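PDB 2GU0: Non-structural protein 2 from Human rotavirus C, which assembles into octamers and probably binds single-stranded RNA, hydrolyses nucleoside triphosphates and helps build the viral factories in which the genome is replicated and packaged. Local coordinates for residues A[2-6]-A[57-61]; A[26-30]-A[43-47]. All coordinates share one frame; numbering follows the deposited sequence.

Contact 1: A[2-6]-A[57-61]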
# COMPACT_ATOMS: atom_id res chain seq x y z
N ALA A 2 -30.28 -25.12 -2.65
CA ALA A 2 -31.33 -24.14 -2.24
C ALA A 2 -32.45 -24.06 -3.29
O ALA A 2 -32.25 -24.43 -4.44
CB ALA A 2 -30.70 -22.77 -2.04
N GLU A 3 -33.63 -23.62 -2.87
CA GLU A 3 -34.77 -23.49 -3.77
C GLU A 3 -34.65 -22.18 -4.55
O GLU A 3 -34.13 -21.20 -4.04
CB GLU A 3 -36.08 -23.52 -2.98
CG GLU A 3 -36.40 -24.85 -2.28
CD GLU A 3 -35.56 -25.12 -1.03
OE1 GLU A 3 -35.81 -26.16 -0.36
OE2 GLU A 3 -34.67 -24.29 -0.70
N LEU A 4 -35.14 -22.16 -5.79
CA LEU A 4 -35.04 -20.96 -6.61
C LEU A 4 -35.49 -19.73 -5.85
O LEU A 4 -35.01 -18.63 -6.11
CB LEU A 4 -35.86 -21.11 -7.90
CG LEU A 4 -35.84 -19.96 -8.93
CD1 LEU A 4 -34.40 -19.61 -9.29
CD2 LEU A 4 -36.60 -20.37 -10.17
N ALA A 5 -36.42 -19.93 -4.91
CA ALA A 5 -36.97 -18.85 -4.09
C ALA A 5 -35.97 -18.25 -3.09
O ALA A 5 -36.31 -17.33 -2.35
CB ALA A 5 -38.20 -19.34 -3.34
N CYS A 6 -34.76 -18.77 -3.05
CA CYS A 6 -33.77 -18.22 -2.15
C CYS A 6 -33.01 -17.15 -2.90
O CYS A 6 -32.18 -16.45 -2.33
CB CYS A 6 -32.78 -19.28 -1.69
SG CYS A 6 -33.47 -20.59 -0.71
N PHE A 57 -37.40 -21.45 4.34
CA PHE A 57 -36.12 -21.88 3.78
C PHE A 57 -34.87 -21.36 4.49
O PHE A 57 -33.76 -21.62 4.03
CB PHE A 57 -36.05 -21.49 2.30
CG PHE A 57 -37.12 -22.10 1.45
CD1 PHE A 57 -37.70 -21.38 0.42
CD2 PHE A 57 -37.57 -23.40 1.69
CE1 PHE A 57 -38.71 -21.93 -0.37
CE2 PHE A 57 -38.57 -23.97 0.90
CZ PHE A 57 -39.14 -23.24 -0.13
N ARG A 58 -35.04 -20.64 5.60
CA ARG A 58 -33.89 -20.11 6.34
C ARG A 58 -32.79 -21.16 6.57
O ARG A 58 -31.63 -20.81 6.73
CB ARG A 58 -34.32 -19.52 7.68
CG ARG A 58 -34.80 -20.51 8.71
CD ARG A 58 -34.77 -19.88 10.08
NE ARG A 58 -35.79 -18.86 10.24
CZ ARG A 58 -35.58 -17.67 10.79
NH1 ARG A 58 -34.37 -17.35 11.24
NH2 ARG A 58 -36.59 -16.80 10.91
N ASN A 59 -33.17 -22.43 6.60
CA ASN A 59 -32.20 -23.51 6.77
C ASN A 59 -31.06 -23.34 5.77
O ASN A 59 -29.89 -23.42 6.12
CB ASN A 59 -32.85 -24.87 6.51
CG ASN A 59 -33.50 -25.47 7.75
OD1 ASN A 59 -34.07 -26.57 7.70
ND2 ASN A 59 -33.41 -24.75 8.87
N ARG A 60 -31.45 -23.10 4.53
CA ARG A 60 -30.54 -22.91 3.40
C ARG A 60 -29.42 -21.85 3.52
O ARG A 60 -28.42 -21.93 2.80
CB ARG A 60 -31.39 -22.59 2.17
CG ARG A 60 -32.46 -23.62 1.85
CD ARG A 60 -31.82 -24.90 1.39
NE ARG A 60 -32.78 -25.87 0.89
CZ ARG A 60 -32.44 -27.01 0.31
NH1 ARG A 60 -31.16 -27.33 0.16
NH2 ARG A 60 -33.38 -27.84 -0.14
N PHE A 61 -29.57 -20.87 4.41
CA PHE A 61 -28.55 -19.83 4.52
C PHE A 61 -27.54 -20.04 5.63
O PHE A 61 -27.83 -20.70 6.63
CB PHE A 61 -29.19 -18.44 4.69
CG PHE A 61 -30.15 -18.09 3.60
CD1 PHE A 61 -31.48 -18.47 3.68
CD2 PHE A 61 -29.71 -17.43 2.46
CE1 PHE A 61 -32.37 -18.19 2.63
CE2 PHE A 61 -30.58 -17.15 1.42
CZ PHE A 61 -31.91 -17.53 1.50
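Glu3 and Arg60 form the ionic part of this contact. Glu3 OE2 lies 2.9 Å from Arg60 NE in a salt bridge, and Arg60 NH2 donates a hydrogen bond to Glu3 OE1 at 3.0 Å. The two groups do not dock flat: their planes are 75° apart, and NH2 reaches OE1 from above the carboxylate plane. Beside this pair the backbone of Ala2 covers one face of the guanidinium, its CA lying toward the rim.

The same carboxylate also takes part in aromatic packing. A bend in the Glu3 chain at chi2 (75°) lays the carboxylate over the rim of one Phe57 face, the two planes 10° from parallel, while CG makes a CH-pi contact 4.0 Å from the ring centroid. The Phe57 ring lies on one side of the carboxylate plane, and Arg60 NE and NH2 lie on the other.

Each segment is loop with a short 3-10 turn, at 4-6 and at 57-60. They bring the N-terminal end of the chain against the loop that precedes helix 74-90, within the N-terminal half of NSP2. Ala2 packs close to Val108, a predicted ATP-binding residue.

Sulfur and apolar contacts occupy the rest. Cys6 SG approaches two rings obliquely, 5.3 Å from the Phe57 centroid and 4.9 Å from that of Phe61. Its CB touches Phe61 CZ at 3.7 Å, and the Phe61 ring also meets that of Tyr71, the two planes nearly perpendicular. Ala5 CB meets Phe57 CE1 at 4.0 Å, at the ring edge and near its plane.

Contact 2: A[26-30]-A[43-47]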
# COMPACT_ATOMS: atom_id res chain seq x y z
N ALA A 26 -32.24 -7.91 2.75
CA ALA A 26 -33.55 -8.52 2.82
C ALA A 26 -33.40 -9.80 3.62
O ALA A 26 -33.98 -9.95 4.69
CB ALA A 26 -34.05 -8.81 1.44
N VAL A 27 -32.58 -10.72 3.12
CA VAL A 27 -32.32 -11.98 3.80
C VAL A 27 -31.97 -11.79 5.27
O VAL A 27 -32.54 -12.44 6.13
CB VAL A 27 -31.18 -12.76 3.10
CG1 VAL A 27 -30.89 -14.06 3.84
CG2 VAL A 27 -31.57 -13.05 1.67
N GLN A 28 -31.04 -10.90 5.57
CA GLN A 28 -30.65 -10.65 6.95
C GLN A 28 -31.86 -10.30 7.81
O GLN A 28 -31.99 -10.76 8.94
CB GLN A 28 -29.60 -9.53 7.00
CG GLN A 28 -29.48 -8.82 8.33
CD GLN A 28 -28.30 -7.85 8.36
OE1 GLN A 28 -27.95 -7.26 7.33
NE2 GLN A 28 -27.68 -7.68 9.53
N THR A 29 -32.73 -9.47 7.24
CA THR A 29 -33.94 -9.03 7.91
C THR A 29 -34.97 -10.14 8.17
O THR A 29 -35.50 -10.26 9.27
CB THR A 29 -34.61 -7.92 7.09
OG1 THR A 29 -33.71 -6.82 7.00
CG2 THR A 29 -35.89 -7.45 7.74
N MET A 30 -35.25 -10.96 7.17
CA MET A 30 -36.24 -11.99 7.40
C MET A 30 -35.70 -13.08 8.30
O MET A 30 -36.47 -13.84 8.88
CB MET A 30 -36.73 -12.60 6.09
CG MET A 30 -35.97 -13.78 5.61
SD MET A 30 -36.44 -15.32 6.39
CE MET A 30 -35.66 -16.44 5.24
N TYR A 43 -43.38 -15.46 0.63
CA TYR A 43 -42.24 -14.58 0.49
C TYR A 43 -42.44 -13.53 1.57
O TYR A 43 -43.58 -13.11 1.81
CB TYR A 43 -42.22 -13.91 -0.89
CG TYR A 43 -41.53 -14.73 -1.94
CD1 TYR A 43 -42.15 -15.85 -2.50
CD2 TYR A 43 -40.26 -14.41 -2.39
CE1 TYR A 43 -41.51 -16.61 -3.47
CE2 TYR A 43 -39.61 -15.17 -3.35
CZ TYR A 43 -40.25 -16.27 -3.89
OH TYR A 43 -39.64 -17.00 -4.87
N TYR A 44 -41.36 -13.11 2.21
CA TYR A 44 -41.43 -12.14 3.29
C TYR A 44 -41.12 -10.70 2.90
O TYR A 44 -40.06 -10.41 2.33
CB TYR A 44 -40.49 -12.54 4.41
CG TYR A 44 -40.51 -11.59 5.56
CD1 TYR A 44 -41.64 -11.50 6.37
CD2 TYR A 44 -39.42 -10.78 5.85
CE1 TYR A 44 -41.68 -10.63 7.44
CE2 TYR A 44 -39.45 -9.90 6.93
CZ TYR A 44 -40.59 -9.84 7.72
OH TYR A 44 -40.67 -9.01 8.81
N ASP A 45 -42.03 -9.78 3.22
CA ASP A 45 -41.78 -8.39 2.89
C ASP A 45 -41.02 -7.69 4.01
O ASP A 45 -41.50 -7.51 5.12
CB ASP A 45 -43.07 -7.65 2.57
CG ASP A 45 -42.82 -6.23 2.14
OD1 ASP A 45 -41.69 -5.96 1.69
OD2 ASP A 45 -43.74 -5.39 2.25
N THR A 46 -39.80 -7.29 3.67
CA THR A 46 -38.85 -6.62 4.54
C THR A 46 -39.14 -5.12 4.71
O THR A 46 -38.58 -4.45 5.59
CB THR A 46 -37.45 -6.84 3.96
OG1 THR A 46 -36.91 -8.06 4.49
CG2 THR A 46 -36.54 -5.71 4.27
N ILE A 47 -40.04 -4.61 3.87
CA ILE A 47 -40.39 -3.20 3.89
C ILE A 47 -39.20 -2.35 3.47
O ILE A 47 -39.21 -1.75 2.39
CB ILE A 47 -40.88 -2.75 5.29
CG1 ILE A 47 -41.95 -3.72 5.79
CG2 ILE A 47 -41.48 -1.36 5.20
CD1 ILE A 47 -42.54 -3.36 7.13
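Thr29 and Thr46 meet where helix 24-32 packs against a small beta hairpin, formed by strand 44-45 and its antiparallel partner 51-52. Between helix and hairpin the side chains lie close together. Thr46 OG1 sits 3.5 Å from both CB and CG2 of Thr29, and the two methyl groups, Thr46 CG2 and Thr29 CG2, are 3.9 Å apart. In Thr29 the methyl stands anti to the backbone N, which turns it to the hairpin; its hydroxyl, beside that N, bonds instead to the carbonyl of Lys25, one turn back in the helix.

One helix position further on, Met30 presents its CB to the Tyr44 ring near CD2, obliquely, while the thioether end of the side chain leads away from the hairpin. Thr29 CG2 reaches the same ring at its edge, 4.4 Å from CE2. The Tyr44 ring reaches the helix because its CG is anti to the backbone N (chi1 -180°). Ala52 of the partner strand also touches Ala26, Met30 and Thr46.

Farther out the packing gives way to the subunit interface and to solvent. Tyr44 OH forms a hydrogen bond with Gln160 of the second subunit, against which Thr29 also packs, so this edge of the contact belongs to the octamer as well as to the single chain. On the side of the strand turned from the helix, exposed Asp45 folds back on its own chain in an Asx turn, its OD1 accepting from Ile47 N at 3.0 Å with an N-H...O angle of 163°.

In the fold
Contact 2 is nested within the chain loop that contact 1 closes, and the two lie side by side in the N-terminal half, with centres about 13 Å apart. Both are largely buried, yet contact 1 lies nearer the middle of the chain, about 17 Å from its centre against 28 Å, and touches no other subunit; contact 2 borders a second one. Their chemistry differs as well: contact 1 joins two irregular turns with a salt bridge whose carboxylate stacks on one aromatic ring, with a cysteine sulfur beside two, whereas contact 2 fits a helix to a hairpin chiefly by van der Waals packing. They touch where Val27 of helix 24-32 packs against Phe61 and Tyr43 on Ala5.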